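Long-range contact in protein-arginine-phosphatase (Geobacillus stearothermophilus, PDB 4PIC), which removes phosphate from phosphoarginine residues of proteins by hydrolysis, probably counteracting the arginine kinase McsB: residues Glu32-Ala46 with His63-Trp75. Sequence-based numbering, arbitrary orientation.
Sequences EVKSAGVFAAEGSEA and HRSSQLKKEHIDW
G37, at the end of strand 31-37, is bridged to Q67 by two backbone bonds, G37 N to S66 O (2.8 Å) and L68 N to G37 O (2.7 Å). Beyond it the chain turns at V38-F39 and runs back along 63-66, where G43 N binds S65 O and S65 N donates to S44 O. Helix 70-75 passes the strand at an axis distance of 10.0 Å and an angle of 146°.

The Q67 amide fills the turn: NE2 donates to V38 O (2.9 Å) from above the carbonyl plane and also to L68 O, while OE1 accepts from A40 N (2.9 Å), which fixes the flip of the amide. S65 OG donates to A41 O (2.6 Å) and accepts from S44 N. E42, bent at chi2 (74°), brings OE1 back to Q67 N. Along the strand, A36 CB sits over the centre of the H72 ring, and K34 lays its aliphatic chain across one face of the W75 indole, CD 3.5 Å from the six-membered ring centroid.

The contact thus ties outer strand 31-37 of the parallel sheet, order 2-1-3-4, and the loop after it to 63-69 and helix 70-75. S35, H63 and S66, all bonded to N12, a substrate-binding residue by similarity, and S44, near T13, important for substrate discrimination, lie against the phosphate-binding loop characteristic of the low molecular weight phosphatase fold.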
loop_
_atom_site.group_PDB
_atom_site.type_symbol
_atom_site.label_atom_id
_atom_site.label_comp_id
_atom_site.label_asym_id
_atom_site.label_seq_id
_atom_site.Cartn_x
_atom_site.Cartn_y
_atom_site.Cartn_z
ATOM N N GLU A 32 25.269 -3.627 -1.911
ATOM C CA GLU A 32 24.284 -4.626 -2.314
ATOM C C GLU A 32 22.948 -3.925 -2.553
ATOM O O GLU A 32 22.642 -2.923 -1.899
ATOM C CB GLU A 32 24.135 -5.712 -1.245
ATOM C CG GLU A 32 25.427 -6.485 -0.972
ATOM C CD GLU A 32 25.301 -7.426 0.212
ATOM O OE1 GLU A 32 24.216 -8.023 0.385
ATOM O OE2 GLU A 32 26.282 -7.564 0.974
ATOM N N VAL A 33 22.177 -4.451 -3.499
ATOM C CA VAL A 33 20.951 -3.809 -3.965
ATOM C C VAL A 33 19.796 -4.807 -3.987
ATOM O O VAL A 33 19.961 -5.934 -4.462
ATOM C CB VAL A 33 21.137 -3.273 -5.397
ATOM C CG1 VAL A 33 19.944 -2.403 -5.792
ATOM C CG2 VAL A 33 22.451 -2.504 -5.512
ATOM N N LYS A 34 18.635 -4.391 -3.477
ATOM C CA LYS A 34 17.404 -5.158 -3.603
ATOM C C LYS A 34 16.283 -4.186 -3.900
ATOM O O LYS A 34 16.440 -2.971 -3.761
ATOM C CB LYS A 34 17.077 -5.920 -2.311
ATOM C CG LYS A 34 18.026 -7.067 -1.957
ATOM C CD LYS A 34 17.630 -7.698 -0.611
ATOM C CE LYS A 34 18.562 -8.839 -0.202
ATOM N NZ LYS A 34 18.273 -10.116 -0.913
ATOM N N SER A 35 15.138 -4.721 -4.299
ATOM C CA SER A 35 13.932 -3.918 -4.414
ATOM C C SER A 35 12.735 -4.719 -3.937
ATOM O O SER A 35 12.752 -5.964 -3.925
ATOM C CB SER A 35 13.719 -3.415 -5.843
ATOM O OG SER A 35 13.412 -4.482 -6.715
ATOM N N ALA A 36 11.708 -4.000 -3.509
ATOM C CA ALA A 36 10.474 -4.634 -3.084
ATOM C C ALA A 36 9.341 -3.645 -3.249
ATOM O O ALA A 36 9.570 -2.454 -3.497
ATOM C CB ALA A 36 10.588 -5.103 -1.652
ATOM N N GLY A 37 8.117 -4.151 -3.147
ATOM C CA GLY A 37 6.934 -3.326 -3.303
ATOM C C GLY A 37 6.039 -3.336 -2.080
ATOM O O GLY A 37 5.882 -4.362 -1.416
ATOM N N VAL A 38 5.477 -2.179 -1.760
ATOM C CA VAL A 38 4.561 -2.063 -0.626
ATOM C C VAL A 38 3.327 -2.976 -0.750
ATOM O O VAL A 38 2.797 -3.436 0.251
ATOM C CB VAL A 38 4.139 -0.584 -0.455
ATOM C CG1 VAL A 38 2.938 -0.451 0.447
ATOM C CG2 VAL A 38 5.323 0.245 0.065
ATOM N N PHE A 39 2.917 -3.280 -1.974
ATOM C CA PHE A 39 1.724 -4.103 -2.195
ATOM C C PHE A 39 1.952 -4.812 -3.519
ATOM O O PHE A 39 1.506 -4.346 -4.574
ATOM C CB PHE A 39 0.488 -3.201 -2.244
ATOM C CG PHE A 39 -0.847 -3.916 -2.086
ATOM C CD1 PHE A 39 -0.998 -5.009 -1.242
ATOM C CD2 PHE A 39 -1.952 -3.440 -2.754
ATOM C CE1 PHE A 39 -2.236 -5.617 -1.090
ATOM C CE2 PHE A 39 -3.186 -4.034 -2.605
ATOM C CZ PHE A 39 -3.321 -5.133 -1.778
ATOM N N ALA A 40 2.672 -5.932 -3.467
ATOM C CA ALA A 40 3.183 -6.560 -4.680
ATOM C C ALA A 40 3.027 -8.064 -4.656
ATOM O O ALA A 40 3.091 -8.695 -3.589
ATOM C CB ALA A 40 4.663 -6.194 -4.852
ATOM N N ALA A 41 2.838 -8.631 -5.843
ATOM C CA ALA A 41 2.875 -10.075 -6.021
ATOM C C ALA A 41 4.320 -10.573 -5.971
ATOM O O ALA A 41 5.272 -9.796 -6.138
ATOM C CB ALA A 41 2.236 -10.453 -7.331
ATOM N N GLU A 42 4.488 -11.870 -5.730
ATOM C CA GLU A 42 5.806 -12.484 -5.703
ATOM C C GLU A 42 6.107 -13.110 -7.064
ATOM O O GLU A 42 5.256 -13.791 -7.641
ATOM C CB GLU A 42 5.855 -13.565 -4.621
ATOM C CG GLU A 42 7.164 -13.624 -3.851
ATOM C CD GLU A 42 7.323 -12.476 -2.870
ATOM O OE1 GLU A 42 6.330 -11.762 -2.607
ATOM O OE2 GLU A 42 8.443 -12.289 -2.355
ATOM N N GLY A 43 7.299 -12.856 -7.590
ATOM C CA GLY A 43 7.768 -13.571 -8.769
ATOM C C GLY A 43 7.419 -12.982 -10.124
ATOM O O GLY A 43 7.670 -13.611 -11.159
ATOM N N SER A 44 6.849 -11.780 -10.143
ATOM C CA SER A 44 6.510 -11.131 -11.408
ATOM C C SER A 44 7.738 -10.523 -12.087
ATOM O O SER A 44 8.644 -10.041 -11.421
ATOM C CB SER A 44 5.464 -10.042 -11.200
ATOM O OG SER A 44 4.203 -10.595 -10.878
ATOM N N GLU A 45 7.750 -10.544 -13.417
ATOM C CA GLU A 45 8.806 -9.891 -14.179
ATOM C C GLU A 45 8.658 -8.378 -14.072
ATOM O O GLU A 45 7.567 -7.876 -13.778
ATOM C CB GLU A 45 8.699 -10.281 -15.654
ATOM C CG GLU A 45 8.885 -11.757 -15.947
ATOM C CD GLU A 45 10.024 -11.999 -16.911
ATOM O OE1 GLU A 45 11.132 -11.485 -16.655
ATOM O OE2 GLU A 45 9.816 -12.686 -17.933
ATOM N N ALA A 46 9.748 -7.651 -14.320
ATOM C CA ALA A 46 9.635 -6.219 -14.555
ATOM C C ALA A 46 8.717 -6.039 -15.758
ATOM O O ALA A 46 8.656 -6.908 -16.642
ATOM C CB ALA A 46 11.006 -5.612 -14.830
ATOM N N HIS A 63 14.726 -9.897 -12.999
ATOM C CA HIS A 63 13.986 -9.333 -11.881
ATOM C C HIS A 63 12.808 -10.226 -11.535
ATOM O O HIS A 63 12.083 -10.679 -12.429
ATOM C CB HIS A 63 13.458 -7.934 -12.194
ATOM C CG HIS A 63 12.589 -7.377 -11.108
ATOM N ND1 HIS A 63 13.094 -6.962 -9.896
ATOM C CD2 HIS A 63 11.246 -7.216 -11.033
ATOM C CE1 HIS A 63 12.101 -6.546 -9.128
ATOM N NE2 HIS A 63 10.972 -6.685 -9.796
ATOM N N ARG A 64 12.628 -10.469 -10.238
ATOM C CA ARG A 64 11.420 -11.108 -9.713
ATOM C C ARG A 64 10.835 -10.186 -8.663
ATOM O O ARG A 64 11.529 -9.831 -7.710
ATOM C CB ARG A 64 11.749 -12.434 -9.020
ATOM C CG ARG A 64 12.841 -13.263 -9.664
ATOM C CD ARG A 64 12.267 -14.266 -10.637
ATOM N NE ARG A 64 11.401 -13.628 -11.623
ATOM C CZ ARG A 64 11.119 -14.137 -12.814
ATOM N NH1 ARG A 64 11.637 -15.300 -13.181
ATOM N NH2 ARG A 64 10.324 -13.476 -13.642
ATOM N N SER A 65 9.565 -9.816 -8.815
ATOM C CA SER A 65 8.934 -8.917 -7.847
ATOM C C SER A 65 8.856 -9.546 -6.457
ATOM O O SER A 65 8.770 -10.773 -6.323
ATOM C CB SER A 65 7.546 -8.495 -8.317
ATOM O OG SER A 65 6.622 -9.573 -8.298
ATOM N N SER A 66 8.929 -8.700 -5.431
ATOM C CA SER A 66 8.863 -9.142 -4.043
ATOM C C SER A 66 7.975 -8.197 -3.252
ATOM O O SER A 66 8.054 -6.983 -3.414
ATOM C CB SER A 66 10.252 -9.129 -3.394
ATOM O OG SER A 66 11.217 -9.789 -4.185
ATOM N N GLN A 67 7.129 -8.763 -2.397
ATOM C CA GLN A 67 6.414 -7.968 -1.407
ATOM C C GLN A 67 7.371 -7.511 -0.310
ATOM O O GLN A 67 8.102 -8.321 0.269
ATOM C CB GLN A 67 5.275 -8.791 -0.798
ATOM C CG GLN A 67 4.629 -8.180 0.440
ATOM C CD GLN A 67 3.945 -6.857 0.158
ATOM O OE1 GLN A 67 3.134 -6.749 -0.766
ATOM N NE2 GLN A 67 4.265 -5.843 0.964
ATOM N N LEU A 68 7.359 -6.214 -0.022
ATOM C CA LEU A 68 8.137 -5.634 1.058
ATOM C C LEU A 68 7.725 -6.196 2.411
ATOM O O LEU A 68 6.552 -6.126 2.793
ATOM C CB LEU A 68 7.977 -4.115 1.064
ATOM C CG LEU A 68 8.679 -3.370 2.192
ATOM C CD1 LEU A 68 10.186 -3.578 2.104
ATOM C CD2 LEU A 68 8.345 -1.884 2.139
ATOM N N LYS A 69 8.698 -6.739 3.130
ATOM C CA LYS A 69 8.456 -7.326 4.440
ATOM C C LYS A 69 9.465 -6.823 5.455
ATOM O O LYS A 69 10.479 -6.227 5.089
ATOM C CB LYS A 69 8.500 -8.854 4.351
ATOM C CG LYS A 69 7.388 -9.451 3.505
ATOM C CD LYS A 69 7.167 -10.922 3.823
ATOM C CE LYS A 69 5.809 -11.397 3.328
ATOM N NZ LYS A 69 5.681 -11.288 1.847
ATOM N N LYS A 70 9.177 -7.070 6.732
ATOM C CA LYS A 70 10.051 -6.714 7.841
ATOM C C LYS A 70 11.504 -7.112 7.572
ATOM O O LYS A 70 12.432 -6.360 7.861
ATOM C CB LYS A 70 9.528 -7.393 9.114
ATOM C CG LYS A 70 10.443 -7.320 10.316
ATOM C CD LYS A 70 10.580 -5.898 10.815
ATOM C CE LYS A 70 11.316 -5.868 12.152
ATOM N NZ LYS A 70 11.762 -4.494 12.510
ATOM N N GLU A 71 11.683 -8.286 6.984
ATOM C CA GLU A 71 13.007 -8.814 6.706
ATOM C C GLU A 71 13.812 -7.910 5.767
ATOM O O GLU A 71 15.022 -7.771 5.928
ATOM C CB GLU A 71 12.897 -10.232 6.144
ATOM C CG GLU A 71 12.465 -11.290 7.174
ATOM C CD GLU A 71 11.086 -11.035 7.793
ATOM O OE1 GLU A 71 10.130 -10.696 7.055
ATOM O OE2 GLU A 71 10.962 -11.168 9.032
ATOM N N HIS A 72 13.145 -7.294 4.794
ATOM C CA HIS A 72 13.826 -6.372 3.876
ATOM C C HIS A 72 14.223 -5.107 4.613
ATOM O O HIS A 72 15.282 -4.530 4.365
ATOM C CB HIS A 72 12.907 -5.939 2.732
ATOM C CG HIS A 72 12.504 -7.035 1.806
ATOM N ND1 HIS A 72 11.222 -7.539 1.775
ATOM C CD2 HIS A 72 13.189 -7.688 0.838
ATOM C CE1 HIS A 72 11.140 -8.473 0.843
ATOM N NE2 HIS A 72 12.320 -8.581 0.259
ATOM N N ILE A 73 13.339 -4.647 5.487
ATOM C CA ILE A 73 13.576 -3.450 6.279
ATOM C C ILE A 73 14.799 -3.629 7.179
ATOM O O ILE A 73 15.661 -2.746 7.256
ATOM C CB ILE A 73 12.339 -3.106 7.129
ATOM C CG1 ILE A 73 11.135 -2.808 6.228
ATOM C CG2 ILE A 73 12.632 -1.948 8.077
ATOM C CD1 ILE A 73 11.293 -1.560 5.375
ATOM N N ASP A 74 14.892 -4.789 7.828
ATOM C CA ASP A 74 16.014 -5.083 8.714
ATOM C C ASP A 74 17.322 -5.300 7.957
ATOM O O ASP A 74 18.397 -5.011 8.477
ATOM C CB ASP A 74 15.712 -6.306 9.578
ATOM C CG ASP A 74 14.591 -6.064 10.559
ATOM O OD1 ASP A 74 14.270 -4.885 10.814
ATOM O OD2 ASP A 74 14.041 -7.060 11.080
ATOM N N TRP A 75 17.225 -5.817 6.738
ATOM C CA TRP A 75 18.401 -6.016 5.884
ATOM C C TRP A 75 19.009 -4.685 5.435
ATOM O O TRP A 75 20.233 -4.506 5.445
ATOM C CB TRP A 75 18.005 -6.849 4.664
ATOM C CG TRP A 75 19.047 -6.975 3.591
ATOM C CD1 TRP A 75 20.009 -7.943 3.486
ATOM C CD2 TRP A 75 19.201 -6.133 2.435
ATOM N NE1 TRP A 75 20.758 -7.748 2.350
ATOM C CE2 TRP A 75 20.290 -6.639 1.692
ATOM C CE3 TRP A 75 18.538 -4.991 1.968
ATOM C CZ2 TRP A 75 20.723 -6.051 0.501
ATOM C CZ3 TRP A 75 18.970 -4.407 0.785
ATOM C CH2 TRP A 75 20.056 -4.935 0.067
HETATM O O HOH W 1 12.375 -7.984 -5.746
HETATM O O HOH W 2 13.727 -8.278 -2.274
HETATM O O HOH W 3 8.508 -10.979 -0.102
HETATM O O HOH W 4 12.028 -9.169 -15.186
#